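BaAA10 Lytic Polysaccharide Monooxygenase (Bacillus amyloliquefaciens, PDB 2YOW) probably cleaves chitin or cellulose oxidatively, as a copper-dependent lytic polysaccharide monooxygenase. Local coordinates at residues Ser39-Lys44 / Asn167-Val172; Ser9-Gly14 / Phe68-Gln73. All coordinates share one frame; numbering follows the deposited sequence.

Contact 1: residues Ser39-Lys44 / Asn167-Val172; sequences SVEGPK and NAFYNV
With CG anti to the backbone N (chi1 -176°) and the chain extended beyond it, E41 lies over one face of the F169 ring. E41 CB sits 3.9 Å from the F169 ring centroid, a CH-pi contact, and E41 CG also rests above this face, toward the rim. The carboxylate then reaches N167: ND2 donates to E41 OE2 at 3.0 Å, from above the carboxylate plane, while Q65 binds OE1. An alanine here would probably leave the N167 amide and Q65 without their shared carboxylate and uncover the F169 ring near CZ. E41 and F169 are a non-hydrogen-bonded pair, side chains on the same face, where the short strand 41-43 is added antiparallel to strand 167-177 of the immunoglobulin-like beta-sandwich of this family. G42 and A168 form the hydrogen-bonded pair, G42 N to A168 O at 2.9 Å and A168 N to G42 O at 2.7 Å; Y170 N to V40 O, 3.0 Å, extends the ladder. Y170 OH donates in the carbonyl plane to P43 O at 2.6 Å, which fixes the ring's outer end. Beyond the pairing, a water accepts from V40 N and N171 ND2, while N171 OD1 accepts from I4 N. The F169 ring also meets W160 and, edge-to-face, H1.

Contact 2: residues Ser9-Gly14 / Phe68-Gln73; sequences SRAYMG and FGLDKQ
This is a buried contact between a helix start and a loop, joining the first turn of helix 10-21 to residues 68-73, which lie between helix 59-62 and strand 81-83. Both belong to the helix-and-loop region that runs from strand 2-6 to strand 81-83 and packs on the beta-sandwich. One arginine carries most of it: R10 spans the gap with its aliphatic part against L70 and its guanidinium against polar groups of the loop. R10 CG is anti to the backbone N, and a bend at chi3 (-57°) turns the head toward L70 O and Q73. Along the way R10 CD packs 3.6 Å from L70 CD2, the two chains running alongside one another, head to tail. A11 CB adds a looser apolar touch to L70 CD1 at 4.5 Å.

At the guanidinium edge, R10 NH2 donates to Q73 OE1 over 3.1 Å, in the carbonyl plane of the amide, with the guanidinium and amide planes 43° apart. R10 NH1 approaches L70 O to 2.7 Å, but the N-H...O angle of 118° makes this bond weak. A water accepts from NH1 at 2.9 Å and can donate to K72 O and Q73 OE1, though not necessarily to both at once.

S9 is the N-cap of the helix, its OG accepting from Y12 N. The R10 side chain also lies against I155 of strand 154-162, forms a salt bridge through NE with D174 of strand 167-177, and makes a cation-pi contact with W78.

Both contacts are buried, and strand 167-177 connects them through V172 O, 2.8 Å from R10 N, probably a hydrogen bond; separately V40 CG2 packs 4.0 Å from A11 CB. The centres of contact 1 and contact 2 are about 13 Å apart, and their segments alternate along the chain. Contact 1 is strand pairing, built mainly on backbone bonds and burying 558 Å², with P43 at its exposed end. Contact 2 buries 207 Å² between helix and loop without any backbone ladder; side-chain donors, a water and an aliphatic packing face do the work. The charged groups differ accordingly: E41 accepts from neutral amides beside strand 167-177, whereas R10 has a carboxylate, an aromatic ring and loop oxygens around it.

Contact 1: residues Ser39-Lys44 / Asn167-Val172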
loop_
_atom_site.group_PDB
_atom_site.type_symbol
_atom_site.label_atom_id
_atom_site.label_comp_id
_atom_site.label_asym_id
_atom_site.label_seq_id
_atom_site.Cartn_x
_atom_site.Cartn_y
_atom_site.Cartn_z
ATOM N N SER A 39 2.568 10.124 -1.253
ATOM C CA SER A 39 2.448 10.783 0.061
ATOM C C SER A 39 1.470 10.058 0.981
ATOM O O SER A 39 0.809 10.689 1.802
ATOM C CB SER A 39 2.106 12.269 -0.090
ATOM O OG SER A 39 2.831 12.838 -1.185
ATOM N N VAL A 40 1.387 8.730 0.836
ATOM C CA VAL A 40 0.580 7.913 1.784
ATOM C C VAL A 40 1.405 7.590 3.050
ATOM O O VAL A 40 1.783 6.459 3.307
ATOM C CB VAL A 40 0.011 6.663 1.144
ATOM C CG1 VAL A 40 -1.048 6.045 2.125
ATOM C CG2 VAL A 40 -0.690 6.998 -0.143
ATOM N N GLU A 41 1.627 8.642 3.830
ATOM C CA GLU A 41 2.595 8.710 4.918
ATOM C C GLU A 41 1.914 8.823 6.298
ATOM O O GLU A 41 1.065 9.680 6.525
ATOM C CB GLU A 41 3.518 9.899 4.660
ATOM C CG GLU A 41 4.664 10.074 5.657
ATOM C CD GLU A 41 5.496 11.319 5.400
ATOM O OE1 GLU A 41 5.124 12.136 4.525
ATOM O OE2 GLU A 41 6.560 11.477 6.060
ATOM N N GLY A 42 2.320 7.950 7.219
ATOM C CA GLY A 42 1.778 7.917 8.567
ATOM C C GLY A 42 2.852 7.518 9.572
ATOM O O GLY A 42 3.953 7.208 9.183
ATOM N N PRO A 43 2.493 7.439 10.856
ATOM C CA PRO A 43 3.433 6.980 11.876
ATOM C C PRO A 43 3.904 5.555 11.587
ATOM O O PRO A 43 3.103 4.707 11.109
ATOM C CB PRO A 43 2.601 6.999 13.167
ATOM C CG PRO A 43 1.504 7.935 12.897
ATOM C CD PRO A 43 1.183 7.779 11.449
ATOM N N LYS A 44 5.181 5.317 11.876
ATOM C CA LYS A 44 5.770 3.978 11.714
ATOM C C LYS A 44 5.467 3.121 12.933
ATOM O O LYS A 44 4.784 3.576 13.850
ATOM C CB LYS A 44 7.267 4.023 11.374
ATOM C CG LYS A 44 8.211 4.593 12.428
ATOM C CD LYS A 44 9.645 4.654 11.878
ATOM C CE LYS A 44 10.613 5.157 12.921
ATOM N NZ LYS A 44 11.969 5.299 12.371
ATOM N N ASN A 167 7.985 8.333 10.619
ATOM C CA ASN A 167 6.963 7.890 9.676
ATOM C C ASN A 167 7.270 6.678 8.805
ATOM O O ASN A 167 8.402 6.176 8.722
ATOM C CB ASN A 167 6.585 9.068 8.793
ATOM C CG ASN A 167 5.840 10.135 9.550
ATOM O OD1 ASN A 167 5.193 9.863 10.555
ATOM N ND2 ASN A 167 5.842 11.320 9.009
ATOM N N ALA A 168 6.222 6.218 8.139
ATOM C CA ALA A 168 6.299 5.095 7.193
ATOM C C ALA A 168 5.295 5.375 6.082
ATOM O O ALA A 168 4.372 6.195 6.256
ATOM C CB ALA A 168 5.956 3.766 7.896
ATOM N N PHE A 169 5.454 4.659 4.973
ATOM C CA PHE A 169 4.585 4.809 3.816
ATOM C C PHE A 169 3.831 3.491 3.678
ATOM O O PHE A 169 4.439 2.422 3.776
ATOM C CB PHE A 169 5.387 5.207 2.561
ATOM C CG PHE A 169 5.910 6.617 2.630
ATOM C CD1 PHE A 169 6.957 6.917 3.455
ATOM C CD2 PHE A 169 5.261 7.657 1.971
ATOM C CE1 PHE A 169 7.410 8.229 3.606
ATOM C CE2 PHE A 169 5.705 8.955 2.088
ATOM C CZ PHE A 169 6.772 9.248 2.925
ATOM N N TYR A 170 2.513 3.601 3.501
ATOM C CA TYR A 170 1.567 2.482 3.519
ATOM C C TYR A 170 0.897 2.429 2.181
ATOM O O TYR A 170 0.226 3.380 1.809
ATOM C CB TYR A 170 0.510 2.671 4.671
ATOM C CG TYR A 170 1.105 2.647 6.057
ATOM C CD1 TYR A 170 1.708 3.762 6.612
ATOM C CD2 TYR A 170 1.092 1.491 6.799
ATOM C CE1 TYR A 170 2.324 3.714 7.849
ATOM C CE2 TYR A 170 1.673 1.428 8.046
ATOM C CZ TYR A 170 2.247 2.545 8.596
ATOM O OH TYR A 170 2.824 2.427 9.824
ATOM N N ASN A 171 1.108 1.343 1.422
ATOM C CA ASN A 171 0.532 1.224 0.082
ATOM C C ASN A 171 -0.168 -0.114 -0.022
ATOM O O ASN A 171 0.500 -1.180 -0.087
ATOM C CB ASN A 171 1.578 1.277 -1.039
ATOM C CG ASN A 171 2.003 2.670 -1.470
ATOM O OD1 ASN A 171 2.725 2.827 -2.484
ATOM N ND2 ASN A 171 1.626 3.666 -0.730
ATOM N N VAL A 172 -1.507 -0.055 0.041
ATOM C CA VAL A 172 -2.348 -1.170 -0.281
ATOM C C VAL A 172 -2.399 -1.376 -1.769
ATOM O O VAL A 172 -2.348 -0.416 -2.526
ATOM C CB VAL A 172 -3.784 -1.068 0.300
ATOM C CG1 VAL A 172 -3.736 -1.067 1.831
ATOM C CG2 VAL A 172 -4.555 0.157 -0.215
HETATM O O HOH W 1 2.746 6.521 -1.066
#

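Contact 2: residues Ser9-Gly14 / Phe68-Gln73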
loop_
_atom_site.group_PDB
_atom_site.type_symbol
_atom_site.label_atom_id
_atom_site.label_comp_id
_atom_site.label_asym_id
_atom_site.label_seq_id
_atom_site.Cartn_x
_atom_site.Cartn_y
_atom_site.Cartn_z
ATOM N N SER A 9 0.057 -0.167 -6.942
ATOM C CA SER A 9 -0.603 0.227 -5.699
ATOM C C SER A 9 -1.884 0.997 -5.936
ATOM O O SER A 9 -2.052 1.661 -6.942
ATOM C CB SER A 9 0.348 1.109 -4.834
ATOM O OG SER A 9 0.586 2.388 -5.393
ATOM N N ARG A 10 -2.815 0.913 -4.998
ATOM C CA ARG A 10 -4.047 1.647 -5.137
ATOM C C ARG A 10 -3.807 3.114 -5.323
ATOM O O ARG A 10 -4.478 3.772 -6.125
ATOM C CB ARG A 10 -4.970 1.349 -3.949
ATOM C CG ARG A 10 -6.274 2.120 -3.973
ATOM C CD ARG A 10 -7.051 1.902 -2.659
ATOM N NE ARG A 10 -7.343 0.505 -2.341
ATOM C CZ ARG A 10 -7.919 0.100 -1.190
ATOM N NH1 ARG A 10 -8.206 0.968 -0.220
ATOM N NH2 ARG A 10 -8.148 -1.171 -0.970
ATOM N N ALA A 11 -2.864 3.666 -4.586
ATOM C CA ALA A 11 -2.532 5.034 -4.730
ATOM C C ALA A 11 -2.072 5.377 -6.144
ATOM O O ALA A 11 -2.512 6.402 -6.732
ATOM C CB ALA A 11 -1.482 5.440 -3.692
ATOM N N TYR A 12 -1.155 4.556 -6.694
ATOM C CA TYR A 12 -0.638 4.827 -8.027
ATOM C C TYR A 12 -1.749 4.593 -9.077
ATOM O O TYR A 12 -1.897 5.392 -10.024
ATOM C CB TYR A 12 0.530 3.940 -8.241
ATOM C CG TYR A 12 1.206 4.097 -9.604
ATOM C CD1 TYR A 12 1.397 5.350 -10.188
ATOM C CD2 TYR A 12 1.653 2.950 -10.288
ATOM C CE1 TYR A 12 2.052 5.440 -11.422
ATOM C CE2 TYR A 12 2.314 3.039 -11.502
ATOM C CZ TYR A 12 2.498 4.269 -12.060
ATOM O OH TYR A 12 3.153 4.307 -13.253
ATOM N N MET A 13 -2.637 3.632 -8.818
ATOM C CA MET A 13 -3.829 3.416 -9.699
ATOM C C MET A 13 -4.649 4.706 -9.700
ATOM O O MET A 13 -5.212 5.100 -10.733
ATOM C CB MET A 13 -4.714 2.269 -9.218
ATOM C CG MET A 13 -5.757 1.727 -10.251
ATOM S SD MET A 13 -4.938 0.803 -11.508
ATOM C CE MET A 13 -4.671 -0.712 -10.588
ATOM N N GLY A 14 -4.659 5.424 -8.583
ATOM C CA GLY A 14 -5.366 6.742 -8.568
ATOM C C GLY A 14 -4.775 7.767 -9.543
ATOM O O GLY A 14 -5.502 8.433 -10.326
ATOM N N PHE A 68 -9.142 11.168 3.184
ATOM C CA PHE A 68 -9.412 9.791 3.628
ATOM C C PHE A 68 -10.035 8.931 2.513
ATOM O O PHE A 68 -10.573 7.873 2.790
ATOM C CB PHE A 68 -10.365 9.788 4.856
ATOM C CG PHE A 68 -9.809 10.461 6.075
ATOM C CD1 PHE A 68 -8.511 10.200 6.503
ATOM C CD2 PHE A 68 -10.606 11.324 6.833
ATOM C CE1 PHE A 68 -7.982 10.840 7.618
ATOM C CE2 PHE A 68 -10.096 11.944 7.965
ATOM C CZ PHE A 68 -8.791 11.696 8.359
ATOM N N GLY A 69 -9.960 9.365 1.259
ATOM C CA GLY A 69 -10.602 8.615 0.168
ATOM C C GLY A 69 -10.138 7.164 -0.041
ATOM O O GLY A 69 -10.896 6.359 -0.563
ATOM N N LEU A 70 -8.925 6.859 0.329
ATOM C CA LEU A 70 -8.390 5.525 0.104
ATOM C C LEU A 70 -8.992 4.540 1.135
ATOM O O LEU A 70 -8.954 3.321 0.922
ATOM C CB LEU A 70 -6.905 5.501 0.177
ATOM C CG LEU A 70 -6.204 6.183 -1.002
ATOM C CD1 LEU A 70 -4.710 6.209 -0.726
ATOM C CD2 LEU A 70 -6.492 5.409 -2.269
ATOM N N ASP A 71 -9.568 5.064 2.207
ATOM C CA ASP A 71 -10.107 4.220 3.269
ATOM C C ASP A 71 -11.481 3.604 2.954
ATOM O O ASP A 71 -11.925 2.726 3.693
ATOM C CB ASP A 71 -10.189 5.007 4.581
ATOM C CG ASP A 71 -8.827 5.420 5.139
ATOM O OD1 ASP A 71 -7.835 4.623 5.111
ATOM O OD2 ASP A 71 -8.751 6.585 5.639
ATOM N N LYS A 72 -12.145 3.992 1.875
ATOM C CA LYS A 72 -13.352 3.270 1.494
ATOM C C LYS A 72 -12.992 1.837 1.244
ATOM O O LYS A 72 -11.888 1.549 0.784
ATOM C CB LYS A 72 -14.038 3.880 0.267
ATOM C CG LYS A 72 -14.417 5.343 0.489
ATOM C CD LYS A 72 -15.226 5.924 -0.658
ATOM C CE LYS A 72 -15.805 7.271 -0.251
ATOM N NZ LYS A 72 -16.862 7.682 -1.214
ATOM N N GLN A 73 -13.897 0.924 1.601
ATOM C CA GLN A 73 -13.668 -0.491 1.381
ATOM C C GLN A 73 -14.964 -1.228 1.088
ATOM O O GLN A 73 -15.848 -1.363 1.950
ATOM C CB GLN A 73 -12.912 -1.094 2.565
ATOM C CG GLN A 73 -12.342 -2.474 2.346
ATOM C CD GLN A 73 -11.493 -2.594 1.084
ATOM O OE1 GLN A 73 -10.471 -1.928 0.943
ATOM N NE2 GLN A 73 -11.952 -3.428 0.138
HETATM O O HOH W 2 -9.756 0.280 2.109
#